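Local coordinates for protein endoglucanase (PDB 6WQV) that probably hydrolyses the beta-linked backbone of cellulose and related plant polysaccharides as a broad-specificity family 5 endoglucanase, at residues Q164-L167 against N172-N175; N122-P127 against D133-R138; Q10-T15 against D111-L116; Y106-D111 against G151-H156. One frame throughout, in Å; residues are numbered along the deposited sequence.

Contact 1. Residues Q164-L167 against N172-N175; sequences QPRL and NEWN. Unlike the reference sequence in segment 164-167: Gln164 (reference Glu). With GLC (alpha-D-glucopyranose), chain E.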
loop_
_atom_site.group_PDB
_atom_site.type_symbol
_atom_site.label_atom_id
_atom_site.label_comp_id
_atom_site.label_asym_id
_atom_site.label_seq_id
_atom_site.Cartn_x
_atom_site.Cartn_y
_atom_site.Cartn_z
ATOM N N GLN A 164 -6.070 2.110 4.489
ATOM C CA GLN A 164 -7.313 2.743 4.042
ATOM C C GLN A 164 -8.184 3.088 5.241
ATOM O O GLN A 164 -9.290 2.563 5.393
ATOM C CB GLN A 164 -8.071 1.828 3.084
ATOM C CG GLN A 164 -7.473 1.752 1.719
ATOM C CD GLN A 164 -8.392 1.076 0.736
ATOM O OE1 GLN A 164 -8.899 -0.018 0.991
ATOM N NE2 GLN A 164 -8.644 1.739 -0.389
ATOM N N PRO A 165 -7.710 3.973 6.118
ATOM C CA PRO A 165 -8.524 4.351 7.282
ATOM C C PRO A 165 -9.856 4.938 6.838
ATOM O O PRO A 165 -9.915 5.775 5.934
ATOM C CB PRO A 165 -7.652 5.389 7.996
ATOM C CG PRO A 165 -6.810 5.983 6.896
ATOM C CD PRO A 165 -6.507 4.807 5.984
ATOM N N ARG A 166 -10.935 4.488 7.473
ATOM C CA ARG A 166 -12.263 4.822 6.977
ATOM C C ARG A 166 -13.310 4.456 8.020
ATOM O O ARG A 166 -13.010 3.834 9.042
ATOM C CB ARG A 166 -12.536 4.082 5.667
ATOM C CG ARG A 166 -12.691 2.579 5.859
ATOM C CD ARG A 166 -12.647 1.843 4.542
ATOM N NE ARG A 166 -12.836 0.402 4.690
ATOM C CZ ARG A 166 -11.853 -0.463 4.913
ATOM N NH1 ARG A 166 -10.606 -0.041 5.032
ATOM N NH2 ARG A 166 -12.123 -1.760 5.018
ATOM N N LEU A 167 -14.550 4.867 7.747
ATOM C CA LEU A 167 -15.681 4.548 8.615
ATOM C C LEU A 167 -16.371 3.295 8.101
ATOM O O LEU A 167 -17.272 3.355 7.264
ATOM C CB LEU A 167 -16.672 5.701 8.634
ATOM C CG LEU A 167 -16.294 6.926 9.451
ATOM C CD1 LEU A 167 -17.333 8.009 9.175
ATOM C CD2 LEU A 167 -16.209 6.580 10.923
ATOM N N ASN A 172 -21.359 6.251 3.783
ATOM C CA ASN A 172 -20.337 6.862 2.945
ATOM C C ASN A 172 -18.945 6.318 3.244
ATOM O O ASN A 172 -17.942 7.002 3.020
ATOM C CB ASN A 172 -20.390 8.381 3.062
ATOM C CG ASN A 172 -21.621 8.955 2.408
ATOM O OD1 ASN A 172 -21.766 8.894 1.187
ATOM N ND2 ASN A 172 -22.527 9.496 3.214
ATOM N N GLU A 173 -18.875 5.070 3.716
ATOM C CA GLU A 173 -17.592 4.439 3.999
ATOM C C GLU A 173 -16.594 4.658 2.866
ATOM O O GLU A 173 -15.438 5.026 3.107
ATOM C CB GLU A 173 -17.797 2.943 4.247
ATOM C CG GLU A 173 -16.500 2.151 4.222
ATOM C CD GLU A 173 -16.674 0.687 4.595
ATOM O OE1 GLU A 173 -17.806 0.267 4.909
ATOM O OE2 GLU A 173 -15.665 -0.048 4.584
ATOM N N TRP A 174 -17.022 4.428 1.620
ATOM C CA TRP A 174 -16.154 4.538 0.451
ATOM C C TRP A 174 -16.446 5.792 -0.361
ATOM O O TRP A 174 -16.173 5.833 -1.568
ATOM C CB TRP A 174 -16.275 3.298 -0.432
ATOM C CG TRP A 174 -15.926 2.020 0.264
ATOM C CD1 TRP A 174 -16.797 1.073 0.717
ATOM C CD2 TRP A 174 -14.613 1.543 0.584
ATOM N NE1 TRP A 174 -16.109 0.039 1.302
ATOM C CE2 TRP A 174 -14.765 0.300 1.230
ATOM C CE3 TRP A 174 -13.321 2.047 0.388
ATOM C CZ2 TRP A 174 -13.679 -0.448 1.682
ATOM C CZ3 TRP A 174 -12.242 1.300 0.837
ATOM C CH2 TRP A 174 -12.430 0.069 1.479
ATOM N N ASN A 175 -17.001 6.815 0.280
ATOM C CA ASN A 175 -17.318 8.085 -0.351
ATOM C C ASN A 175 -16.966 9.228 0.588
ATOM O O ASN A 175 -17.737 10.176 0.760
ATOM C CB ASN A 175 -18.792 8.155 -0.744
ATOM C CG ASN A 175 -19.104 9.354 -1.610
ATOM O OD1 ASN A 175 -18.296 9.757 -2.447
ATOM N ND2 ASN A 175 -20.276 9.943 -1.405
HETATM C C1 GLC E . -7.762 -1.840 -1.169
HETATM C C2 GLC E . -7.083 -2.777 -0.188
HETATM C C3 GLC E . -6.739 -4.142 -0.604
HETATM C C4 GLC E . -7.877 -4.767 -1.375
HETATM C C5 GLC E . -8.092 -3.909 -2.600
HETATM C C6 GLC E . -9.051 -4.493 -3.624
HETATM O O1 GLC E . -6.953 -1.036 -1.921
HETATM O O2 GLC E . -5.934 -2.058 0.356
HETATM O O3 GLC E . -6.479 -4.915 0.627
HETATM O O4 GLC E . -7.535 -6.116 -1.705
HETATM O O5 GLC E . -8.631 -2.596 -2.172
HETATM O O6 GLC E . -10.308 -4.616 -3.116
HETATM O O HOH W 1 -14.819 -2.674 4.476
#
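Arg166 and Glu173 bridge the loop that follows strand 157-160 of the TIM barrel, at the end of the barrel where the glycan binds, and give a worked example of a guanidinium fixed by partners around its edge. The second arm of the loop makes a type I turn from Asn172 to Asn175, and the CB of Glu173 lies against Leu167 O. Arg166 NE donates to Glu173 OE2 at 2.9 Å with an N-H...O angle of 161°, meeting the lone pair that faces away from OE1. The two charged groups are nearly coplanar, and this salt bridge is doubled by a water that accepts from Arg166 NH2 and donates to the same OE2. Arg166 NH1 turns back to its own arm of the loop and gives a hydrogen bond to Gln164 O, 2.9 Å away, while Glu173 OE1 is satisfied by the backbone N of Gly169. With CG set between backbone N and carbonyl carbon (chi1 69°), the extended arginine chain passes over Trp174, its CD 3.8 Å from the centroid of the six-membered ring. An alanine in place of Arg166 is likely to leave Glu173 OE2 without its ionic mate and the indole free to shift. Gln164 lies at the edge of that indole, at a position where the reference sequence has glutamate and where family 5 enzymes typically carry the acid/base. Its NE2 makes a weak hydrogen bond to Ala214 O, and its OE1 rests 3.0 Å from C1 of the bound glucose.

Contact 2. Residues N122-P127 against D133-R138; sequences NDWLIP and DSVNAR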
loop_
_atom_site.group_PDB
_atom_site.type_symbol
_atom_site.label_atom_id
_atom_site.label_comp_id
_atom_site.label_asym_id
_atom_site.label_seq_id
_atom_site.Cartn_x
_atom_site.Cartn_y
_atom_site.Cartn_z
ATOM N N ASN A 122 -8.711 -2.116 10.595
ATOM C CA ASN A 122 -9.898 -1.296 10.803
ATOM C C ASN A 122 -10.772 -1.753 11.966
ATOM O O ASN A 122 -11.647 -0.983 12.382
ATOM C CB ASN A 122 -10.699 -1.259 9.501
ATOM C CG ASN A 122 -9.815 -1.060 8.277
ATOM O OD1 ASN A 122 -9.589 -1.990 7.502
ATOM N ND2 ASN A 122 -9.310 0.153 8.101
ATOM N N ASP A 123 -10.565 -2.953 12.517
ATOM C CA ASP A 123 -11.369 -3.349 13.671
ATOM C C ASP A 123 -11.087 -2.433 14.853
ATOM O O ASP A 123 -11.978 -2.188 15.671
ATOM C CB ASP A 123 -11.134 -4.802 14.076
ATOM C CG ASP A 123 -11.930 -5.783 13.234
ATOM O OD1 ASP A 123 -12.671 -5.338 12.331
ATOM O OD2 ASP A 123 -11.809 -7.006 13.473
ATOM N N TRP A 124 -9.853 -1.921 14.960
ATOM C CA TRP A 124 -9.512 -0.952 16.000
ATOM C C TRP A 124 -9.165 0.436 15.476
ATOM O O TRP A 124 -9.329 1.408 16.214
ATOM C CB TRP A 124 -8.336 -1.446 16.861
ATOM C CG TRP A 124 -7.047 -1.625 16.106
ATOM C CD1 TRP A 124 -6.625 -2.762 15.488
ATOM C CD2 TRP A 124 -6.006 -0.649 15.897
ATOM N NE1 TRP A 124 -5.405 -2.559 14.903
ATOM C CE2 TRP A 124 -5.000 -1.271 15.136
ATOM C CE3 TRP A 124 -5.836 0.691 16.271
ATOM C CZ2 TRP A 124 -3.837 -0.611 14.744
ATOM C CZ3 TRP A 124 -4.677 1.347 15.882
ATOM C CH2 TRP A 124 -3.693 0.695 15.129
ATOM N N LEU A 125 -8.727 0.558 14.219
ATOM C CA LEU A 125 -8.278 1.832 13.646
ATOM C C LEU A 125 -9.491 2.637 13.174
ATOM O O LEU A 125 -9.750 2.819 11.980
ATOM C CB LEU A 125 -7.294 1.569 12.510
ATOM C CG LEU A 125 -6.548 2.764 11.919
ATOM C CD1 LEU A 125 -5.481 3.256 12.891
ATOM C CD2 LEU A 125 -5.915 2.437 10.563
ATOM N N ILE A 126 -10.244 3.122 14.151
ATOM C CA ILE A 126 -11.550 3.737 13.932
ATOM C C ILE A 126 -11.410 5.260 13.953
ATOM O O ILE A 126 -11.011 5.824 14.983
ATOM C CB ILE A 126 -12.542 3.268 15.006
ATOM C CG1 ILE A 126 -12.737 1.752 14.914
ATOM C CG2 ILE A 126 -13.867 4.019 14.903
ATOM C CD1 ILE A 126 -13.320 1.148 16.182
ATOM N N PRO A 127 -11.776 5.966 12.870
ATOM C CA PRO A 127 -11.582 7.436 12.844
ATOM C C PRO A 127 -12.777 8.222 13.377
ATOM O O PRO A 127 -13.560 8.836 12.638
ATOM C CB PRO A 127 -11.341 7.714 11.362
ATOM C CG PRO A 127 -12.217 6.676 10.669
ATOM C CD PRO A 127 -12.172 5.438 11.546
ATOM N N ASP A 133 -8.164 8.979 21.065
ATOM C CA ASP A 133 -7.060 8.864 22.014
ATOM C C ASP A 133 -6.562 7.424 22.101
ATOM O O ASP A 133 -5.351 7.176 22.118
ATOM C CB ASP A 133 -7.484 9.370 23.394
ATOM C CG ASP A 133 -7.693 10.874 23.434
ATOM O OD1 ASP A 133 -7.291 11.572 22.479
ATOM O OD2 ASP A 133 -8.264 11.353 24.435
ATOM N N SER A 134 -7.491 6.464 22.161
ATOM C CA SER A 134 -7.122 5.052 22.227
ATOM C C SER A 134 -6.368 4.630 20.976
ATOM O O SER A 134 -5.356 3.922 21.053
ATOM C CB SER A 134 -8.393 4.218 22.389
ATOM O OG SER A 134 -8.140 2.824 22.348
ATOM N N VAL A 135 -6.842 5.065 19.810
ATOM C CA VAL A 135 -6.205 4.668 18.560
ATOM C C VAL A 135 -4.817 5.280 18.446
ATOM O O VAL A 135 -3.860 4.610 18.036
ATOM C CB VAL A 135 -7.105 5.040 17.370
ATOM C CG1 VAL A 135 -6.382 4.778 16.067
ATOM C CG2 VAL A 135 -8.410 4.264 17.431
ATOM N N ASN A 136 -4.677 6.560 18.802
ATOM C CA ASN A 136 -3.358 7.182 18.748
ATOM C C ASN A 136 -2.376 6.458 19.661
ATOM O O ASN A 136 -1.206 6.273 19.299
ATOM C CB ASN A 136 -3.453 8.667 19.099
ATOM C CG ASN A 136 -3.712 9.537 17.887
ATOM O OD1 ASN A 136 -3.199 9.281 16.798
ATOM N ND2 ASN A 136 -4.506 10.582 18.073
ATOM N N ALA A 137 -2.829 6.028 20.841
ATOM C CA ALA A 137 -1.948 5.284 21.740
ATOM C C ALA A 137 -1.522 3.952 21.128
ATOM O O ALA A 137 -0.349 3.565 21.220
ATOM C CB ALA A 137 -2.640 5.054 23.083
ATOM N N ARG A 138 -2.458 3.232 20.503
ATOM C CA ARG A 138 -2.123 1.945 19.902
ATOM C C ARG A 138 -1.229 2.127 18.687
ATOM O O ARG A 138 -0.261 1.377 18.500
ATOM C CB ARG A 138 -3.408 1.204 19.535
ATOM C CG ARG A 138 -3.181 -0.146 18.885
ATOM C CD ARG A 138 -4.402 -1.034 18.967
ATOM N NE ARG A 138 -4.188 -2.289 18.243
ATOM C CZ ARG A 138 -4.918 -3.384 18.406
ATOM N NH1 ARG A 138 -5.921 -3.397 19.269
ATOM N NH2 ARG A 138 -4.644 -4.479 17.701
#
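Leu125 and Val135 bring their backbones closest, CA to CA 6.0 Å, where an inverse gamma turn centred on Leu125 runs past the flank of a helix. A weak bond from Ile126 N to Trp124 O closes that turn, and Val135 packs against its carbonyl side: CG2 lies 3.2 Å from Trp124 O and looks also to Ile126 O. The other methyl branch, CG1, lies 3.6 Å from Leu125 CD1 and approaches the indole obliquely, 3.8 Å from Trp124 CZ3. Alongside it, Arg138 stacks on Trp124. The guanidinium lies flat over the ring, its plane turned by 12°, and CZ stands 3.5 Å from the centroid of the five-membered ring, a cation-pi geometry. This pairing belongs to a beta-alpha unit of the TIM barrel, in which the loop leaving strand 113-117 folds back on helix 129-149, the helix it leads into. The arginine runs extended from CG to NE, with CG anti to the backbone N (chi1 179°), and so lies along the indole instead of meeting it end-on: CD makes a CH-pi contact with the six-membered ring at 3.6 Å from its centroid, while NE sits over the middle of the ring system. Trp124 NE1 and Arg138 NH2 are both donors and do not bond to each other; the indole N-H is taken instead by Glu121 OE1. Leu139 and Ile142, further along the same helix, also pack against the tryptophan, and Tyr188 of helix 179-197 touches Val135.

Contact 3. Residues Q10-T15 against D111-L116; sequences QMRDLT and DMYCIL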
loop_
_atom_site.group_PDB
_atom_site.type_symbol
_atom_site.label_atom_id
_atom_site.label_comp_id
_atom_site.label_asym_id
_atom_site.label_seq_id
_atom_site.Cartn_x
_atom_site.Cartn_y
_atom_site.Cartn_z
ATOM N N GLN A 10 24.509 2.037 5.880
ATOM C CA GLN A 10 24.788 3.364 5.349
ATOM C C GLN A 10 23.639 3.798 4.452
ATOM O O GLN A 10 23.162 3.027 3.613
ATOM C CB GLN A 10 26.090 3.380 4.559
ATOM C CG GLN A 10 26.437 4.770 4.023
ATOM C CD GLN A 10 26.366 5.855 5.090
ATOM O OE1 GLN A 10 25.571 6.791 4.987
ATOM N NE2 GLN A 10 27.199 5.735 6.117
ATOM N N MET A 11 23.196 5.040 4.625
ATOM C CA MET A 11 21.954 5.494 4.031
ATOM C C MET A 11 22.164 6.790 3.272
ATOM O O MET A 11 22.788 7.726 3.783
ATOM C CB MET A 11 20.911 5.719 5.119
ATOM C CG MET A 11 19.567 6.104 4.596
ATOM S SD MET A 11 18.464 6.226 6.000
ATOM C CE MET A 11 16.975 6.772 5.182
ATOM N N ARG A 12 21.621 6.843 2.058
ATOM C CA ARG A 12 21.609 8.075 1.288
ATOM C C ARG A 12 20.484 8.954 1.814
ATOM O O ARG A 12 19.392 8.466 2.111
ATOM C CB ARG A 12 21.352 7.774 -0.187
ATOM C CG ARG A 12 22.476 7.022 -0.886
ATOM C CD ARG A 12 22.165 6.846 -2.377
ATOM N NE ARG A 12 21.035 5.941 -2.568
ATOM C CZ ARG A 12 20.215 5.948 -3.615
ATOM N NH1 ARG A 12 20.373 6.828 -4.596
ATOM N NH2 ARG A 12 19.223 5.072 -3.669
ATOM N N ASP A 13 20.764 10.241 1.939
ATOM C CA ASP A 13 19.787 11.228 2.385
ATOM C C ASP A 13 19.195 11.836 1.122
ATOM O O ASP A 13 19.775 12.752 0.531
ATOM C CB ASP A 13 20.480 12.280 3.236
ATOM C CG ASP A 13 19.510 13.213 3.919
ATOM O OD1 ASP A 13 18.288 13.116 3.676
ATOM O OD2 ASP A 13 19.993 14.048 4.706
ATOM N N LEU A 14 18.047 11.312 0.702
ATOM C CA LEU A 14 17.378 11.762 -0.504
ATOM C C LEU A 14 15.991 12.283 -0.172
ATOM O O LEU A 14 15.338 11.811 0.765
ATOM C CB LEU A 14 17.197 10.610 -1.481
ATOM C CG LEU A 14 18.466 9.917 -1.961
ATOM C CD1 LEU A 14 18.060 8.752 -2.844
ATOM C CD2 LEU A 14 19.357 10.884 -2.693
ATOM N N THR A 15 15.521 13.231 -0.972
ATOM C CA THR A 15 14.152 13.686 -0.785
ATOM C C THR A 15 13.165 12.646 -1.314
ATOM O O THR A 15 13.510 11.728 -2.072
ATOM C CB THR A 15 13.898 14.986 -1.541
ATOM O OG1 THR A 15 13.931 14.722 -2.950
ATOM C CG2 THR A 15 14.926 16.027 -1.197
ATOM N N ASP A 111 18.021 -5.669 -3.784
ATOM C CA ASP A 111 18.361 -4.317 -4.220
ATOM C C ASP A 111 17.125 -3.615 -4.766
ATOM O O ASP A 111 17.190 -2.859 -5.739
ATOM C CB ASP A 111 19.482 -4.375 -5.259
ATOM C CG ASP A 111 20.221 -3.067 -5.431
ATOM O OD1 ASP A 111 20.116 -2.148 -4.582
ATOM O OD2 ASP A 111 20.937 -2.979 -6.449
ATOM N N MET A 112 15.981 -3.896 -4.146
ATOM C CA MET A 112 14.705 -3.304 -4.501
ATOM C C MET A 112 14.255 -2.341 -3.410
ATOM O O MET A 112 14.715 -2.402 -2.265
ATOM C CB MET A 112 13.629 -4.384 -4.669
ATOM C CG MET A 112 13.922 -5.352 -5.791
ATOM S SD MET A 112 12.848 -6.806 -5.865
ATOM C CE MET A 112 11.532 -6.249 -6.931
ATOM N N TYR A 113 13.336 -1.456 -3.782
ATOM C CA TYR A 113 12.615 -0.642 -2.808
ATOM C C TYR A 113 11.501 -1.465 -2.187
ATOM O O TYR A 113 10.907 -2.338 -2.829
ATOM C CB TYR A 113 12.060 0.621 -3.467
ATOM C CG TYR A 113 13.186 1.568 -3.790
ATOM C CD1 TYR A 113 13.865 1.482 -4.993
ATOM C CD2 TYR A 113 13.604 2.512 -2.864
ATOM C CE1 TYR A 113 14.919 2.325 -5.280
ATOM C CE2 TYR A 113 14.658 3.359 -3.138
ATOM C CZ TYR A 113 15.310 3.262 -4.345
ATOM O OH TYR A 113 16.356 4.114 -4.613
ATOM N N CYS A 114 11.233 -1.198 -0.910
ATOM C CA CYS A 114 10.242 -1.944 -0.156
ATOM C C CYS A 114 9.415 -0.972 0.667
ATOM O O CYS A 114 9.966 -0.081 1.319
ATOM C CB CYS A 114 10.928 -2.953 0.762
ATOM S SG CYS A 114 9.800 -4.007 1.674
ATOM N N ILE A 115 8.098 -1.145 0.626
ATOM C CA ILE A 115 7.152 -0.370 1.421
ATOM C C ILE A 115 6.507 -1.330 2.406
ATOM O O ILE A 115 5.919 -2.338 2.000
ATOM C CB ILE A 115 6.090 0.289 0.534
ATOM C CG1 ILE A 115 6.736 1.302 -0.410
ATOM C CG2 ILE A 115 5.010 0.958 1.387
ATOM C CD1 ILE A 115 5.898 1.570 -1.630
ATOM N N LEU A 116 6.628 -1.025 3.693
ATOM C CA LEU A 116 6.062 -1.818 4.776
ATOM C C LEU A 116 5.007 -0.979 5.484
ATOM O O LEU A 116 5.288 0.163 5.867
ATOM C CB LEU A 116 7.175 -2.182 5.762
ATOM C CG LEU A 116 6.759 -2.924 7.032
ATOM C CD1 LEU A 116 6.193 -4.279 6.639
ATOM C CD2 LEU A 116 7.915 -3.075 7.986
#
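Arg12 meets Tyr113 where the N-terminal arm, just ahead of helix 16-22, crosses the barrel end at which the parallel strands begin. The TIM barrel here shows how little surface a long-range contact needs: 54 Å² is buried, and the two side chains meet through a single pair of atoms. The close-packed half belongs to the strand. The Tyr113 ring is buried, lies against Thr73 of the neighbouring strand and meets the ring of His156, while the backbone of the tyrosine pairs with Asn72 and Val74. The loose half is the arm, with Gln10 and Asp13 facing solvent and Asp13 OD1 tied to Lys235. Between these halves, Arg12 NH2 offers a weak hydrogen bond to Tyr113 OH, 3.2 Å away at an N-H...O angle of 129°, and the placement of that hydroxyl is itself somewhat uncertain. The oxygen lies near the guanidinium plane, at its edge, and the two flat groups are tilted 52° apart. What holds the arginine more firmly are two salt bridges, NE to Glu155 and NH1 to Glu22, which probably keep its charge well compensated. A bend at chi3 (-68°) carries the guanidinium to its place beside these partners. Over one of its faces lies Leu14 of the same arm, whose CD1 stands 3.5 Å above the guanidinium plane, offset toward the rim.

Contact 4. Residues Y106-D111 against G151-H156; sequences YVIDND and GSYDEH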
loop_
_atom_site.group_PDB
_atom_site.type_symbol
_atom_site.label_atom_id
_atom_site.label_comp_id
_atom_site.label_asym_id
_atom_site.label_seq_id
_atom_site.Cartn_x
_atom_site.Cartn_y
_atom_site.Cartn_z
ATOM N N TYR A 106 13.636 -10.491 1.613
ATOM C CA TYR A 106 13.592 -10.995 0.238
ATOM C C TYR A 106 13.644 -9.835 -0.754
ATOM O O TYR A 106 14.251 -9.935 -1.832
ATOM C CB TYR A 106 12.305 -11.783 -0.046
ATOM C CG TYR A 106 12.044 -13.062 0.718
ATOM C CD1 TYR A 106 13.067 -13.832 1.244
ATOM C CD2 TYR A 106 10.739 -13.509 0.880
ATOM C CE1 TYR A 106 12.787 -15.004 1.949
ATOM C CE2 TYR A 106 10.455 -14.667 1.560
ATOM C CZ TYR A 106 11.477 -15.411 2.099
ATOM O OH TYR A 106 11.190 -16.576 2.787
ATOM N N VAL A 107 12.980 -8.726 -0.409
ATOM C CA VAL A 107 12.915 -7.538 -1.257
ATOM C C VAL A 107 14.187 -6.719 -1.132
ATOM O O VAL A 107 14.841 -6.388 -2.131
ATOM C CB VAL A 107 11.670 -6.707 -0.870
ATOM C CG1 VAL A 107 11.557 -5.466 -1.734
ATOM C CG2 VAL A 107 10.397 -7.552 -0.935
ATOM N N ILE A 108 14.561 -6.373 0.105
ATOM C CA ILE A 108 15.717 -5.509 0.330
ATOM C C ILE A 108 16.982 -6.145 -0.220
ATOM O O ILE A 108 17.821 -5.467 -0.824
ATOM C CB ILE A 108 15.836 -5.161 1.828
ATOM C CG1 ILE A 108 14.667 -4.255 2.231
ATOM C CG2 ILE A 108 17.193 -4.531 2.140
ATOM C CD1 ILE A 108 14.736 -2.849 1.640
ATOM N N ASP A 109 17.150 -7.454 -0.010
ATOM C CA ASP A 109 18.363 -8.131 -0.453
ATOM C C ASP A 109 18.407 -8.330 -1.958
ATOM O O ASP A 109 19.441 -8.770 -2.480
ATOM C CB ASP A 109 18.479 -9.489 0.226
ATOM C CG ASP A 109 18.668 -9.379 1.715
ATOM O OD1 ASP A 109 19.096 -8.306 2.195
ATOM O OD2 ASP A 109 18.389 -10.373 2.411
ATOM N N ASN A 110 17.314 -8.047 -2.653
ATOM C CA ASN A 110 17.284 -7.990 -4.106
ATOM C C ASN A 110 17.563 -6.590 -4.639
ATOM O O ASN A 110 17.344 -6.338 -5.828
ATOM C CB ASN A 110 15.937 -8.478 -4.622
ATOM C CG ASN A 110 15.977 -9.911 -5.080
ATOM O OD1 ASN A 110 16.899 -10.318 -5.782
ATOM N ND2 ASN A 110 14.980 -10.690 -4.685
ATOM N N ASP A 111 18.021 -5.669 -3.784
ATOM C CA ASP A 111 18.361 -4.317 -4.220
ATOM C C ASP A 111 17.125 -3.615 -4.766
ATOM O O ASP A 111 17.190 -2.859 -5.739
ATOM C CB ASP A 111 19.482 -4.375 -5.259
ATOM C CG ASP A 111 20.221 -3.067 -5.431
ATOM O OD1 ASP A 111 20.116 -2.148 -4.582
ATOM O OD2 ASP A 111 20.937 -2.979 -6.449
ATOM N N GLY A 151 14.803 -0.179 11.976
ATOM C CA GLY A 151 15.452 1.115 11.963
ATOM C C GLY A 151 16.797 1.158 11.275
ATOM O O GLY A 151 17.222 2.238 10.854
ATOM N N SER A 152 17.472 0.010 11.149
ATOM C CA SER A 152 18.808 -0.033 10.569
ATOM C C SER A 152 18.800 -0.044 9.045
ATOM O O SER A 152 19.861 0.137 8.435
ATOM C CB SER A 152 19.565 -1.269 11.072
ATOM O OG SER A 152 18.928 -2.465 10.651
ATOM N N TYR A 153 17.647 -0.253 8.422
ATOM C CA TYR A 153 17.574 -0.344 6.968
ATOM C C TYR A 153 17.842 1.008 6.313
ATOM O O TYR A 153 17.632 2.067 6.912
ATOM C CB TYR A 153 16.204 -0.890 6.554
ATOM C CG TYR A 153 16.038 -2.358 6.867
ATOM C CD1 TYR A 153 15.972 -2.819 8.176
ATOM C CD2 TYR A 153 15.961 -3.287 5.850
ATOM C CE1 TYR A 153 15.834 -4.163 8.451
ATOM C CE2 TYR A 153 15.817 -4.632 6.113
ATOM C CZ TYR A 153 15.754 -5.065 7.418
ATOM O OH TYR A 153 15.614 -6.404 7.700
ATOM N N ASP A 154 18.328 0.970 5.067
ATOM C CA ASP A 154 18.702 2.191 4.363
ATOM C C ASP A 154 17.480 2.786 3.653
ATOM O O ASP A 154 16.335 2.448 3.969
ATOM C CB ASP A 154 19.938 1.971 3.476
ATOM C CG ASP A 154 19.676 1.093 2.266
ATOM O OD1 ASP A 154 18.510 0.896 1.863
ATOM O OD2 ASP A 154 20.682 0.603 1.705
ATOM N N GLU A 155 17.714 3.693 2.701
ATOM C CA GLU A 155 16.636 4.447 2.074
ATOM C C GLU A 155 15.726 3.575 1.227
ATOM O O GLU A 155 14.659 4.040 0.806
ATOM C CB GLU A 155 17.213 5.594 1.238
ATOM C CG GLU A 155 17.874 5.186 -0.072
ATOM C CD GLU A 155 19.278 4.625 0.092
ATOM O OE1 GLU A 155 19.810 4.583 1.222
ATOM O OE2 GLU A 155 19.863 4.219 -0.930
ATOM N N HIS A 156 16.113 2.326 0.963
ATOM C CA HIS A 156 15.253 1.468 0.168
ATOM C C HIS A 156 14.005 1.041 0.923
ATOM O O HIS A 156 13.045 0.602 0.291
ATOM C CB HIS A 156 16.005 0.236 -0.321
ATOM C CG HIS A 156 17.012 0.531 -1.383
ATOM N ND1 HIS A 156 18.297 0.936 -1.097
ATOM C CD2 HIS A 156 16.921 0.483 -2.732
ATOM C CE1 HIS A 156 18.958 1.117 -2.226
ATOM N NE2 HIS A 156 18.146 0.854 -3.232
HETATM O O HOH W 2 18.423 0.423 -5.918
#
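On helix 94-108 of the TIM barrel, Ile108 faces Tyr153 and His156 in the loop that leads from helix 129-149 into strand 157-160. Its CG1 lies anti to the carbonyl carbon (chi1 -68°), which puts it at the edge of the tyrosine ring, 4.0 Å from Tyr153 CD2. The outer methyl reaches the other partner, with CD1 3.9 Å from His156 CB. Replacing Ile108 by alanine is likely to open a gap between the helix and both aromatic residues. Tyr153 is held by its hydroxyl, which pairs with Asn105 and Gln101 of that same helix. This is ordinary packing at the barrel end where the strands start, remote from the glycan, and an Asx turn shapes the loop: Asp154 OD1 accepts from His156 N at 2.9 Å and from His156 ND1 at 3.0 Å. Both donors reach that oxygen from the same face of the carboxylate, the imidazole one at 150° and within the ring plane, which fixes the rotation of the ring. On the far edge, His156 NE2 hydrogen-bonds a water at 2.7 Å. That water donates weakly to Asp111 OD1, which at 3.8 Å from His156 NE2 makes no direct bond to it.

From the N terminus, contact 3 opens first, with residues 10-15, and closes about a hundred residues later when the chain reaches strand 113-117. Contact 4 has opened by then, on helix 94-108, so the two cross; they share Asp111, and the salt bridge from Arg12 to Glu155 joins them. Before contact 4 closes at 151-156, the chain makes the short local closure of contact 2, which lies wholly within that larger loop. Contact 1 follows in series after strand 157-160 and touches contact 2 through Pro127 and Asn122. Contacts 3 and 4 thus tie together the end of the barrel where strands begin, contacts 1 and 2 the loops at the opposite, glycan-binding end.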